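Local atomic coordinates of kinesin-like protein Nod (Drosophila melanogaster, PDB entry 3DC4), a protein that binds and hydrolyses ATP with its kinesin motor domain, binds microtubules and is required for segregating non-exchange chromosomes in meiosis. Residues A68-A71 and T72-Q75; A81-L84 and P85-D88; G118-P122 and E123-I127; A193-H196 and H197-E200; D289-L292 and T293-Q297. One frame throughout, in Å; residues are numbered along the deposited sequence.

All five contacts lie within the kinesin motor domain, and each is a local turn or helix segment. Contacts 1 and 3 lie nearest the nucleotide: the side chain of His-124 comes to about 5 Å from ADP and that of Ala-71 to about 6 Å. They meet where Gln-75 NE2 reaches His-124 O at 3.1 Å, a probable hydrogen bond. Contact 2 follows contact 1 along the chain and touches contact 3 through Ile-83 and Ile-127. Contact 4 lies beside contact 3, with centres about 13 Å apart and Gly-118 against His-196. Contact 5 stands apart, its centre about 30 Å from that of contact 1, on the opposite side of the chain's centre.

Contact 1: residues A68-A71 and T72-Q75; sequences AFPA and TISQ
Ile-73 holds CG1 anti to its own carbonyl carbon (chi1 -61°), which lays that methylene against the ring of Pro-70 and the CB of Phe-69. Phe-69 has the matching first torsion (chi1 -55°), and its side chain crosses that of Ile-73 at about a right angle. Between them runs a type I beta turn, Pro-70 to Ile-73, which takes the chain of the motor domain from strand 67-69 toward helix 75-82. The turn is closed by Ile-73 N, which donates to Pro-70 O at 3.0 Å. That bond is almost straight at the hydrogen, 172°, although the nitrogen stands above the carbonyl plane. Packing is tight where Pro-70 CD meets Ile-73 CG1 at 3.3 Å, closer than a usual carbon contact. On the strand side, Phe-69 CB lies 3.7 Å from the same Ile-73 CG1, and Met-78 of the following helix touches both side chains. Pro-70 CG also rests 3.6 Å from Thr-72 OG1. Arg-29, a residue of the ADP pocket, bonds Ile-73 O, while Glu-30 takes up Ala-71 N; the turn is thus pinned to strand 23-30. Ser-74 then N-caps the helix through Glu-77 N. Two waters sit in the bend, neither with protons enough for every acceptor near it: one lies between Pro-70 O and Ile-73 O, the other spans Ala-71 O and Ile-73 O, 2.6 Å from the latter.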
loop_
_atom_site.group_PDB
_atom_site.type_symbol
_atom_site.label_atom_id
_atom_site.label_comp_id
_atom_site.label_asym_id
_atom_site.label_seq_id
_atom_site.Cartn_x
_atom_site.Cartn_y
_atom_site.Cartn_z
ATOM N N ALA A 68 14.905 0.367 -6.047
ATOM C CA ALA A 68 15.379 1.664 -5.570
ATOM C C ALA A 68 15.119 2.628 -6.728
ATOM O O ALA A 68 15.837 2.617 -7.734
ATOM C CB ALA A 68 16.871 1.612 -5.223
ATOM N N PHE A 69 14.079 3.448 -6.579
ATOM C CA PHE A 69 13.664 4.396 -7.608
ATOM C C PHE A 69 14.107 5.833 -7.359
ATOM O O PHE A 69 13.718 6.446 -6.364
ATOM C CB PHE A 69 12.133 4.399 -7.738
ATOM C CG PHE A 69 11.528 3.044 -7.999
ATOM C CD1 PHE A 69 11.803 2.356 -9.179
ATOM C CD2 PHE A 69 10.653 2.472 -7.077
ATOM C CE1 PHE A 69 11.212 1.121 -9.438
ATOM C CE2 PHE A 69 10.055 1.234 -7.329
ATOM C CZ PHE A 69 10.336 0.558 -8.509
ATOM N N PRO A 70 14.930 6.392 -8.264
ATOM C CA PRO A 70 15.382 7.776 -8.091
ATOM C C PRO A 70 14.236 8.739 -8.404
ATOM O O PRO A 70 13.213 8.333 -8.966
ATOM C CB PRO A 70 16.538 7.889 -9.083
ATOM C CG PRO A 70 16.132 6.953 -10.172
ATOM C CD PRO A 70 15.616 5.754 -9.403
ATOM N N ALA A 71 14.409 10.009 -8.053
ATOM C CA ALA A 71 13.377 11.011 -8.284
ATOM C C ALA A 71 12.956 11.129 -9.748
ATOM O O ALA A 71 11.912 11.693 -10.043
ATOM C CB ALA A 71 13.846 12.359 -7.772
ATOM N N THR A 72 13.749 10.585 -10.665
ATOM C CA THR A 72 13.424 10.670 -12.089
ATOM C C THR A 72 12.473 9.590 -12.604
ATOM O O THR A 72 12.010 9.668 -13.736
ATOM C CB THR A 72 14.703 10.628 -12.953
ATOM O OG1 THR A 72 15.495 9.494 -12.579
ATOM C CG2 THR A 72 15.520 11.905 -12.759
ATOM N N ILE A 73 12.186 8.584 -11.786
ATOM C CA ILE A 73 11.298 7.505 -12.206
ATOM C C ILE A 73 9.856 7.995 -12.335
ATOM O O ILE A 73 9.325 8.633 -11.429
ATOM C CB ILE A 73 11.340 6.331 -11.206
ATOM C CG1 ILE A 73 12.760 5.768 -11.124
ATOM C CG2 ILE A 73 10.372 5.230 -11.643
ATOM C CD1 ILE A 73 13.240 5.101 -12.411
ATOM N N SER A 74 9.225 7.702 -13.469
ATOM C CA SER A 74 7.847 8.121 -13.687
ATOM C C SER A 74 6.865 7.192 -12.984
ATOM O O SER A 74 7.234 6.107 -12.536
ATOM C CB SER A 74 7.522 8.137 -15.179
ATOM O OG SER A 74 7.441 6.815 -15.687
ATOM N N GLN A 75 5.611 7.625 -12.904
ATOM C CA GLN A 75 4.547 6.843 -12.285
ATOM C C GLN A 75 4.372 5.538 -13.054
ATOM O O GLN A 75 4.250 4.469 -12.459
ATOM C CB GLN A 75 3.226 7.624 -12.320
ATOM C CG GLN A 75 3.156 8.862 -11.428
ATOM C CD GLN A 75 3.008 8.513 -9.953
ATOM O OE1 GLN A 75 3.775 7.723 -9.413
ATOM N NE2 GLN A 75 2.029 9.114 -9.297
HETATM O O HOH W 1 10.292 9.132 -8.663
HETATM O O HOH W 2 9.024 11.141 -10.724
#

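Contact 2: residues A81-L84 and P85-D88; sequences ALIL and PLVD
Ile-83 and Leu-84 each offer a backbone carbonyl to the residue three places on. Leu-86 N donates to Ile-83 O at 2.7 Å, and Val-87 N to Leu-84 O at 2.9 Å. Both bonds are bent, with N-H...O angles of 138° and 143°, and both donors stand above the carbonyl plane. Pro-85 has no N-H to give; instead its CG faces Ala-81 O at 3.9 Å, where a regular helix would have placed a bond from the fourth residue on.

Apolar contacts follow the same spacing. Ile-83 CD1 meets Leu-86 CD1 at 4.3 Å, a loose touch. With CG anti to the backbone N (chi1 -179°), Leu-84 extends CD1 toward Val-87 CG2. Across the peptide bond the proline ring comes close to its neighbour, Pro-85 CD lying 3.3 Å from Leu-84 CB.

Leu-82 and Leu-86 turn to strand 305-312, whereas Leu-84 and Val-87 touch Arg-138 of helix 127-141. Asp-88 finds its charged partner outside the two segments, in that same Arg-138. The chain here passes from helix 75-82 to helix 84-92, with Pro-85 in the first turn of the second, beside the central sheet of the kinesin motor domain.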
loop_
_atom_site.group_PDB
_atom_site.type_symbol
_atom_site.label_atom_id
_atom_site.label_comp_id
_atom_site.label_asym_id
_atom_site.label_seq_id
_atom_site.Cartn_x
_atom_site.Cartn_y
_atom_site.Cartn_z
ATOM N N ALA A 81 6.832 -1.739 -12.701
ATOM C CA ALA A 81 7.815 -2.555 -12.001
ATOM C C ALA A 81 7.340 -3.117 -10.677
ATOM O O ALA A 81 7.615 -4.267 -10.347
ATOM C CB ALA A 81 9.093 -1.752 -11.766
ATOM N N LEU A 82 6.609 -2.309 -9.924
ATOM C CA LEU A 82 6.190 -2.712 -8.599
ATOM C C LEU A 82 4.795 -3.266 -8.394
ATOM O O LEU A 82 4.602 -4.178 -7.585
ATOM C CB LEU A 82 6.388 -1.527 -7.658
ATOM C CG LEU A 82 6.237 -1.810 -6.168
ATOM C CD1 LEU A 82 7.391 -2.702 -5.714
ATOM C CD2 LEU A 82 6.236 -0.496 -5.411
ATOM N N ILE A 83 3.820 -2.743 -9.124
ATOM C CA ILE A 83 2.450 -3.174 -8.912
ATOM C C ILE A 83 1.830 -4.058 -9.982
ATOM O O ILE A 83 1.126 -5.010 -9.660
ATOM C CB ILE A 83 1.560 -1.934 -8.683
ATOM C CG1 ILE A 83 2.163 -1.078 -7.563
ATOM C CG2 ILE A 83 0.143 -2.351 -8.322
ATOM C CD1 ILE A 83 2.114 -1.719 -6.166
ATOM N N LEU A 84 2.096 -3.757 -11.246
ATOM C CA LEU A 84 1.532 -4.546 -12.334
ATOM C C LEU A 84 1.625 -6.055 -12.087
ATOM O O LEU A 84 0.647 -6.780 -12.289
ATOM C CB LEU A 84 2.211 -4.188 -13.664
ATOM C CG LEU A 84 1.669 -4.960 -14.870
ATOM C CD1 LEU A 84 0.191 -4.643 -15.069
ATOM C CD2 LEU A 84 2.469 -4.598 -16.112
ATOM N N PRO A 85 2.792 -6.550 -11.636
ATOM C CA PRO A 85 2.934 -7.989 -11.380
ATOM C C PRO A 85 1.889 -8.534 -10.404
ATOM O O PRO A 85 1.494 -9.694 -10.492
ATOM C CB PRO A 85 4.352 -8.106 -10.824
ATOM C CG PRO A 85 5.071 -7.010 -11.566
ATOM C CD PRO A 85 4.080 -5.862 -11.449
ATOM N N LEU A 86 1.441 -7.693 -9.477
ATOM C CA LEU A 86 0.446 -8.110 -8.494
ATOM C C LEU A 86 -0.943 -8.269 -9.099
ATOM O O LEU A 86 -1.775 -9.001 -8.566
ATOM C CB LEU A 86 0.373 -7.104 -7.348
ATOM C CG LEU A 86 1.635 -6.917 -6.506
ATOM C CD1 LEU A 86 1.373 -5.859 -5.446
ATOM C CD2 LEU A 86 2.039 -8.244 -5.861
ATOM N N VAL A 87 -1.196 -7.591 -10.212
ATOM C CA VAL A 87 -2.508 -7.671 -10.834
ATOM C C VAL A 87 -2.884 -9.106 -11.177
ATOM O O VAL A 87 -4.002 -9.535 -10.904
ATOM C CB VAL A 87 -2.587 -6.782 -12.088
ATOM C CG1 VAL A 87 -3.944 -6.949 -12.768
ATOM C CG2 VAL A 87 -2.394 -5.329 -11.690
ATOM N N ASP A 88 -1.963 -9.855 -11.772
ATOM C CA ASP A 88 -2.275 -11.241 -12.097
ATOM C C ASP A 88 -2.560 -12.050 -10.839
ATOM O O ASP A 88 -3.467 -12.882 -10.821
ATOM C CB ASP A 88 -1.138 -11.901 -12.878
ATOM C CG ASP A 88 -1.228 -11.631 -14.361
ATOM O OD1 ASP A 88 -2.362 -11.427 -14.857
ATOM O OD2 ASP A 88 -0.174 -11.633 -15.031
#

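Contact 3: residues G118-P122 and E123-I127; sequences GEILP and EHLGI
His-124 N donates to Leu-121 O at 2.8 Å, and one residue on Leu-125 N donates to Pro-122 O at 3.2 Å. Both bonds span three residues. The second is the straighter at its hydrogen (161° against 145°); both nitrogens stand above the carbonyl planes of their acceptors, that of Leu-125 the farther. The side chain of His-124 finds its polar partner outside the turn: ND1 is hydrogen-bonded to Tyr-110 OH, a residue of the ADP pocket, which satisfies that ring nitrogen. Leu-125 O is taken up by Arg-130 NE.

The ring of His-124 is held from two directions. Its CG lies anti to the carbonyl carbon (chi1 -64°), which carries the ring back toward Leu-121. At the ring edge, in plane, sits Leu-121 CB, 3.6 Å from CD2 of His-124. Over one face, offset toward the rim, lies Glu-123 CG. Ile-120 points toward the turn: its CG2 packs 3.7 Å from the backbone C of His-124 and 3.8 Å from Leu-125 CD2. Leu-125 CG in turn rests against Pro-122 O at 3.4 Å. With Gly-126 as N-cap just beyond, this is a short 3-10 turn in the loop that leads from the nucleotide pocket into helix 127-141.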
loop_
_atom_site.group_PDB
_atom_site.type_symbol
_atom_site.label_atom_id
_atom_site.label_comp_id
_atom_site.label_asym_id
_atom_site.label_seq_id
_atom_site.Cartn_x
_atom_site.Cartn_y
_atom_site.Cartn_z
ATOM N N GLY A 118 -9.786 12.463 -12.005
ATOM C CA GLY A 118 -10.271 13.556 -12.829
ATOM C C GLY A 118 -9.423 14.810 -12.736
ATOM O O GLY A 118 -9.135 15.446 -13.746
ATOM N N GLU A 119 -9.018 15.166 -11.523
ATOM C CA GLU A 119 -8.203 16.356 -11.307
ATOM C C GLU A 119 -6.709 16.040 -11.247
ATOM O O GLU A 119 -5.988 16.581 -10.409
ATOM C CB GLU A 119 -8.638 17.052 -10.014
ATOM C CG GLU A 119 -8.756 16.119 -8.819
ATOM C CD GLU A 119 -9.193 16.835 -7.555
ATOM O OE1 GLU A 119 -8.400 17.638 -7.018
ATOM O OE2 GLU A 119 -10.335 16.596 -7.101
ATOM N N ILE A 120 -6.249 15.170 -12.143
ATOM C CA ILE A 120 -4.842 14.777 -12.187
ATOM C C ILE A 120 -4.376 14.576 -13.626
ATOM O O ILE A 120 -5.046 13.909 -14.408
ATOM C CB ILE A 120 -4.602 13.442 -11.420
ATOM C CG1 ILE A 120 -4.918 13.620 -9.936
ATOM C CG2 ILE A 120 -3.165 12.983 -11.599
ATOM C CD1 ILE A 120 -4.037 14.638 -9.243
ATOM N N LEU A 121 -3.228 15.146 -13.977
ATOM C CA LEU A 121 -2.707 14.975 -15.328
ATOM C C LEU A 121 -2.327 13.514 -15.552
ATOM O O LEU A 121 -1.836 12.847 -14.644
ATOM C CB LEU A 121 -1.491 15.874 -15.555
ATOM C CG LEU A 121 -1.779 17.239 -16.195
ATOM C CD1 LEU A 121 -3.025 17.862 -15.600
ATOM C CD2 LEU A 121 -0.573 18.138 -16.006
ATOM N N PRO A 122 -2.557 13.002 -16.770
ATOM C CA PRO A 122 -2.266 11.624 -17.178
ATOM C C PRO A 122 -0.965 11.007 -16.665
ATOM O O PRO A 122 -0.985 9.939 -16.054
ATOM C CB PRO A 122 -2.303 11.713 -18.698
ATOM C CG PRO A 122 -3.414 12.688 -18.918
ATOM C CD PRO A 122 -3.098 13.772 -17.907
ATOM N N GLU A 123 0.160 11.672 -16.907
ATOM C CA GLU A 123 1.456 11.146 -16.483
ATOM C C GLU A 123 1.651 11.131 -14.967
ATOM O O GLU A 123 2.568 10.487 -14.464
ATOM C CB GLU A 123 2.600 11.947 -17.115
ATOM C CG GLU A 123 2.740 13.362 -16.574
ATOM C CD GLU A 123 4.024 14.043 -17.027
ATOM O OE1 GLU A 123 3.989 15.264 -17.277
ATOM O OE2 GLU A 123 5.068 13.362 -17.121
ATOM N N HIS A 124 0.792 11.842 -14.246
ATOM C CA HIS A 124 0.890 11.924 -12.793
ATOM C C HIS A 124 -0.055 10.970 -12.068
ATOM O O HIS A 124 -0.042 10.890 -10.843
ATOM C CB HIS A 124 0.635 13.363 -12.346
ATOM C CG HIS A 124 1.669 14.332 -12.831
ATOM N ND1 HIS A 124 2.977 14.299 -12.401
ATOM C CD2 HIS A 124 1.590 15.352 -13.719
ATOM C CE1 HIS A 124 3.661 15.258 -13.002
ATOM N NE2 HIS A 124 2.843 15.910 -13.806
ATOM N N LEU A 125 -0.880 10.257 -12.829
ATOM C CA LEU A 125 -1.812 9.296 -12.250
ATOM C C LEU A 125 -1.025 8.259 -11.460
ATOM O O LEU A 125 0.001 7.758 -11.932
ATOM C CB LEU A 125 -2.619 8.615 -13.354
ATOM C CG LEU A 125 -3.642 9.520 -14.046
ATOM C CD1 LEU A 125 -4.205 8.810 -15.268
ATOM C CD2 LEU A 125 -4.755 9.875 -13.060
ATOM N N GLY A 126 -1.530 7.933 -10.274
ATOM C CA GLY A 126 -0.866 6.983 -9.401
ATOM C C GLY A 126 -1.234 5.515 -9.524
ATOM O O GLY A 126 -1.880 5.081 -10.487
ATOM N N ILE A 127 -0.824 4.744 -8.523
ATOM C CA ILE A 127 -1.061 3.308 -8.512
ATOM C C ILE A 127 -2.515 2.875 -8.570
ATOM O O ILE A 127 -2.839 1.988 -9.347
ATOM C CB ILE A 127 -0.388 2.659 -7.289
ATOM C CG1 ILE A 127 1.128 2.697 -7.488
ATOM C CG2 ILE A 127 -0.880 1.231 -7.106
ATOM C CD1 ILE A 127 1.940 2.243 -6.282
#

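Contact 4: residues A193-H196 and H197-E200; sequences ADLH and HILE
His-196 presents the edge of its ring to Glu-200, one helical turn on: CE1 lies 3.0 Å from OE1, which sits in the plane of the imidazole. The carboxylate is turned almost upright to that ring, the two planes 82° apart. Glu-200 OE1 keeps farther from His-196 ND1, at 3.7 Å, so the carbon edge does the touching, while its other oxygen, OE2, is salt-bridged to Arg-204. With an alanine in place of His-196, Glu-200 OE1 is likely to lose the ring edge beside it, a gap to open against Pro-116 and the carboxylate to be held less firmly on its OE1 side.

The pair sits on helix 192-204, a regular alpha helix at the flank of the motor domain. Its backbone bonds include Leu-199 N to Leu-195 O at 3.0 Å, the nitrogen lying nearly along the C=O axis. On the buried side, Leu-195 and Leu-199 cross obliquely, CG of the first 4.0 Å from CD1 of the second, and both press on helix 127-141. Ile-198 puts CG1 between its backbone N and carbonyl carbon (chi1 75°), which brings that methylene to 3.1 Å from Leu-195 O. From there Ile-198 packs on Val-224 of strand 220-229. At the start of the segment, Asp-194 OD2 reaches back to accept from His-190 N.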
loop_
_atom_site.group_PDB
_atom_site.type_symbol
_atom_site.label_atom_id
_atom_site.label_comp_id
_atom_site.label_asym_id
_atom_site.label_seq_id
_atom_site.Cartn_x
_atom_site.Cartn_y
_atom_site.Cartn_z
ATOM N N ALA A 193 -14.376 6.590 -13.750
ATOM C CA ALA A 193 -15.291 7.586 -13.210
ATOM C C ALA A 193 -15.774 7.158 -11.829
ATOM O O ALA A 193 -15.854 7.973 -10.912
ATOM C CB ALA A 193 -16.481 7.766 -14.149
ATOM N N ASP A 194 -16.094 5.876 -11.680
ATOM C CA ASP A 194 -16.568 5.368 -10.400
ATOM C C ASP A 194 -15.484 5.490 -9.336
ATOM O O ASP A 194 -15.767 5.816 -8.183
ATOM C CB ASP A 194 -17.013 3.909 -10.538
ATOM C CG ASP A 194 -18.241 3.757 -11.416
ATOM O OD1 ASP A 194 -19.170 4.574 -11.267
ATOM O OD2 ASP A 194 -18.284 2.824 -12.241
ATOM N N LEU A 195 -14.241 5.233 -9.727
ATOM C CA LEU A 195 -13.126 5.340 -8.794
ATOM C C LEU A 195 -13.044 6.789 -8.346
ATOM O O LEU A 195 -12.851 7.082 -7.173
ATOM C CB LEU A 195 -11.817 4.935 -9.474
ATOM C CG LEU A 195 -10.523 5.164 -8.681
ATOM C CD1 LEU A 195 -10.559 4.370 -7.371
ATOM C CD2 LEU A 195 -9.339 4.715 -9.538
ATOM N N HIS A 196 -13.201 7.698 -9.297
ATOM C CA HIS A 196 -13.152 9.115 -8.983
ATOM C C HIS A 196 -14.225 9.460 -7.950
ATOM O O HIS A 196 -13.974 10.223 -7.018
ATOM C CB HIS A 196 -13.345 9.936 -10.257
ATOM C CG HIS A 196 -13.236 11.410 -10.042
ATOM N ND1 HIS A 196 -14.178 12.129 -9.336
ATOM C CD2 HIS A 196 -12.288 12.302 -10.415
ATOM C CE1 HIS A 196 -13.815 13.397 -9.285
ATOM N NE2 HIS A 196 -12.670 13.530 -9.932
ATOM N N HIS A 197 -15.414 8.883 -8.105
ATOM C CA HIS A 197 -16.504 9.141 -7.169
ATOM C C HIS A 197 -16.167 8.694 -5.748
ATOM O O HIS A 197 -16.305 9.475 -4.804
ATOM C CB HIS A 197 -17.781 8.436 -7.636
ATOM C CG HIS A 197 -18.904 8.489 -6.642
ATOM N ND1 HIS A 197 -19.494 9.670 -6.252
ATOM C CD2 HIS A 197 -19.539 7.506 -5.960
ATOM C CE1 HIS A 197 -20.448 9.414 -5.372
ATOM N NE2 HIS A 197 -20.495 8.109 -5.178
ATOM N N ILE A 198 -15.726 7.445 -5.593
ATOM C CA ILE A 198 -15.405 6.935 -4.263
ATOM C C ILE A 198 -14.259 7.701 -3.611
ATOM O O ILE A 198 -14.260 7.909 -2.396
ATOM C CB ILE A 198 -15.072 5.404 -4.274
ATOM C CG1 ILE A 198 -13.679 5.145 -4.852
ATOM C CG2 ILE A 198 -16.126 4.650 -5.062
ATOM C CD1 ILE A 198 -12.608 4.926 -3.782
ATOM N N LEU A 199 -13.283 8.129 -4.408
ATOM C CA LEU A 199 -12.157 8.876 -3.857
ATOM C C LEU A 199 -12.591 10.267 -3.419
ATOM O O LEU A 199 -12.159 10.765 -2.380
ATOM C CB LEU A 199 -11.026 8.988 -4.881
ATOM C CG LEU A 199 -10.258 7.699 -5.162
ATOM C CD1 LEU A 199 -9.174 7.961 -6.195
ATOM C CD2 LEU A 199 -9.643 7.191 -3.855
ATOM N N GLU A 200 -13.454 10.886 -4.217
ATOM C CA GLU A 200 -13.954 12.217 -3.908
ATOM C C GLU A 200 -14.860 12.141 -2.679
ATOM O O GLU A 200 -14.757 12.957 -1.760
ATOM C CB GLU A 200 -14.736 12.775 -5.102
ATOM C CG GLU A 200 -15.265 14.186 -4.909
ATOM C CD GLU A 200 -16.063 14.670 -6.109
ATOM O OE1 GLU A 200 -15.469 14.817 -7.202
ATOM O OE2 GLU A 200 -17.287 14.901 -5.964
#

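Contact 5: residues D289-L292 and T293-Q297; sequences DSVL and TTVLQ
Val-295 N donates to Val-291 O at 2.8 Å, almost straight at 172°, and Leu-296 N to Leu-292 O at 3.1 Å, while Thr-294 N makes only weak bonds to Ser-290 O and Val-291 O. Among the side chains, hydroxyls dominate the start of the helix. Ser-290, at the N-cap, gives its OG proton to Thr-293 OG1 at 2.9 Å. Thr-293 holds that oxygen between its backbone N and carbonyl carbon (chi1 48°), facing back toward the serine, and it is also bonded to Tyr-287 O. Replacing Thr-293 by a valine would probably leave both Ser-290 OG and Tyr-287 O without this partner. Thr-294 OG1 lies 2.9 Å from Ser-290 O, but Tyr-287 O competes for its one proton. Val-291 CG1 then meets Val-295 CG2 at 3.9 Å, and Leu-292 CD1 meets Leu-296 CD1 at 3.8 Å, both pairs crossing at a slant. The valines turn to strand 151-160, Leu-296 to strand 234-241, and Leu-292 to helix 267-279; Asp-289 is salt-bridged to Lys-273 of that helix. It is a short helix with Ser-290 at its N-cap position, wedged between helix 267-279 and the central sheet of the kinesin motor domain.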
loop_
_atom_site.group_PDB
_atom_site.type_symbol
_atom_site.label_atom_id
_atom_site.label_comp_id
_atom_site.label_asym_id
_atom_site.label_seq_id
_atom_site.Cartn_x
_atom_site.Cartn_y
_atom_site.Cartn_z
ATOM N N ASP A 289 -2.421 -6.215 17.434
ATOM C CA ASP A 289 -1.395 -5.309 17.936
ATOM C C ASP A 289 -1.655 -3.889 17.436
ATOM O O ASP A 289 -1.181 -2.920 18.027
ATOM C CB ASP A 289 -0.004 -5.781 17.496
ATOM C CG ASP A 289 0.720 -6.548 18.587
ATOM O OD1 ASP A 289 0.040 -7.074 19.489
ATOM O OD2 ASP A 289 1.967 -6.628 18.542
ATOM N N SER A 290 -2.413 -3.768 16.349
ATOM C CA SER A 290 -2.745 -2.458 15.789
ATOM C C SER A 290 -3.970 -2.554 14.898
ATOM O O SER A 290 -4.309 -3.628 14.409
ATOM C CB SER A 290 -1.588 -1.904 14.954
ATOM O OG SER A 290 -1.494 -2.587 13.716
ATOM N N VAL A 291 -4.625 -1.421 14.685
ATOM C CA VAL A 291 -5.803 -1.375 13.837
ATOM C C VAL A 291 -5.434 -1.731 12.401
ATOM O O VAL A 291 -6.204 -2.385 11.704
ATOM C CB VAL A 291 -6.439 0.020 13.848
ATOM C CG1 VAL A 291 -7.636 0.047 12.916
ATOM C CG2 VAL A 291 -6.858 0.386 15.266
ATOM N N LEU A 292 -4.255 -1.297 11.965
ATOM C CA LEU A 292 -3.798 -1.572 10.607
ATOM C C LEU A 292 -3.728 -3.071 10.316
ATOM O O LEU A 292 -4.242 -3.537 9.299
ATOM C CB LEU A 292 -2.420 -0.945 10.378
ATOM C CG LEU A 292 -1.857 -1.000 8.947
ATOM C CD1 LEU A 292 -2.831 -0.353 7.979
ATOM C CD2 LEU A 292 -0.516 -0.293 8.913
ATOM N N THR A 293 -3.097 -3.827 11.209
ATOM C CA THR A 293 -2.964 -5.265 11.008
ATOM C C THR A 293 -4.278 -6.005 11.254
ATOM O O THR A 293 -4.436 -7.154 10.842
ATOM C CB THR A 293 -1.843 -5.857 11.902
ATOM O OG1 THR A 293 -1.986 -5.385 13.248
ATOM C CG2 THR A 293 -0.475 -5.457 11.363
ATOM N N THR A 294 -5.215 -5.346 11.924
ATOM C CA THR A 294 -6.516 -5.942 12.187
ATOM C C THR A 294 -7.370 -5.799 10.926
ATOM O O THR A 294 -7.956 -6.769 10.448
ATOM C CB THR A 294 -7.213 -5.244 13.377
ATOM O OG1 THR A 294 -6.465 -5.492 14.574
ATOM C CG2 THR A 294 -8.628 -5.774 13.562
ATOM N N VAL A 295 -7.415 -4.590 10.374
ATOM C CA VAL A 295 -8.181 -4.335 9.157
ATOM C C VAL A 295 -7.644 -5.160 7.990
ATOM O O VAL A 295 -8.412 -5.656 7.165
ATOM C CB VAL A 295 -8.134 -2.844 8.778
ATOM C CG1 VAL A 295 -8.826 -2.625 7.435
ATOM C CG2 VAL A 295 -8.813 -2.019 9.863
ATOM N N LEU A 296 -6.326 -5.322 7.924
ATOM C CA LEU A 296 -5.725 -6.081 6.836
ATOM C C LEU A 296 -5.483 -7.547 7.209
ATOM O O LEU A 296 -4.757 -8.253 6.520
ATOM C CB LEU A 296 -4.399 -5.424 6.415
ATOM C CG LEU A 296 -4.475 -3.958 5.961
ATOM C CD1 LEU A 296 -3.078 -3.431 5.684
ATOM C CD2 LEU A 296 -5.350 -3.844 4.710
ATOM N N GLN A 297 -6.104 -8.008 8.290
ATOM C CA GLN A 297 -5.928 -9.385 8.743
ATOM C C GLN A 297 -6.189 -10.428 7.663
ATOM O O GLN A 297 -5.420 -11.377 7.514
ATOM C CB GLN A 297 -6.841 -9.666 9.932
ATOM C CG GLN A 297 -6.520 -10.965 10.635
ATOM C CD GLN A 297 -7.442 -11.219 11.796
ATOM O OE1 GLN A 297 -7.789 -10.296 12.530
ATOM N NE2 GLN A 297 -7.844 -12.474 11.976
#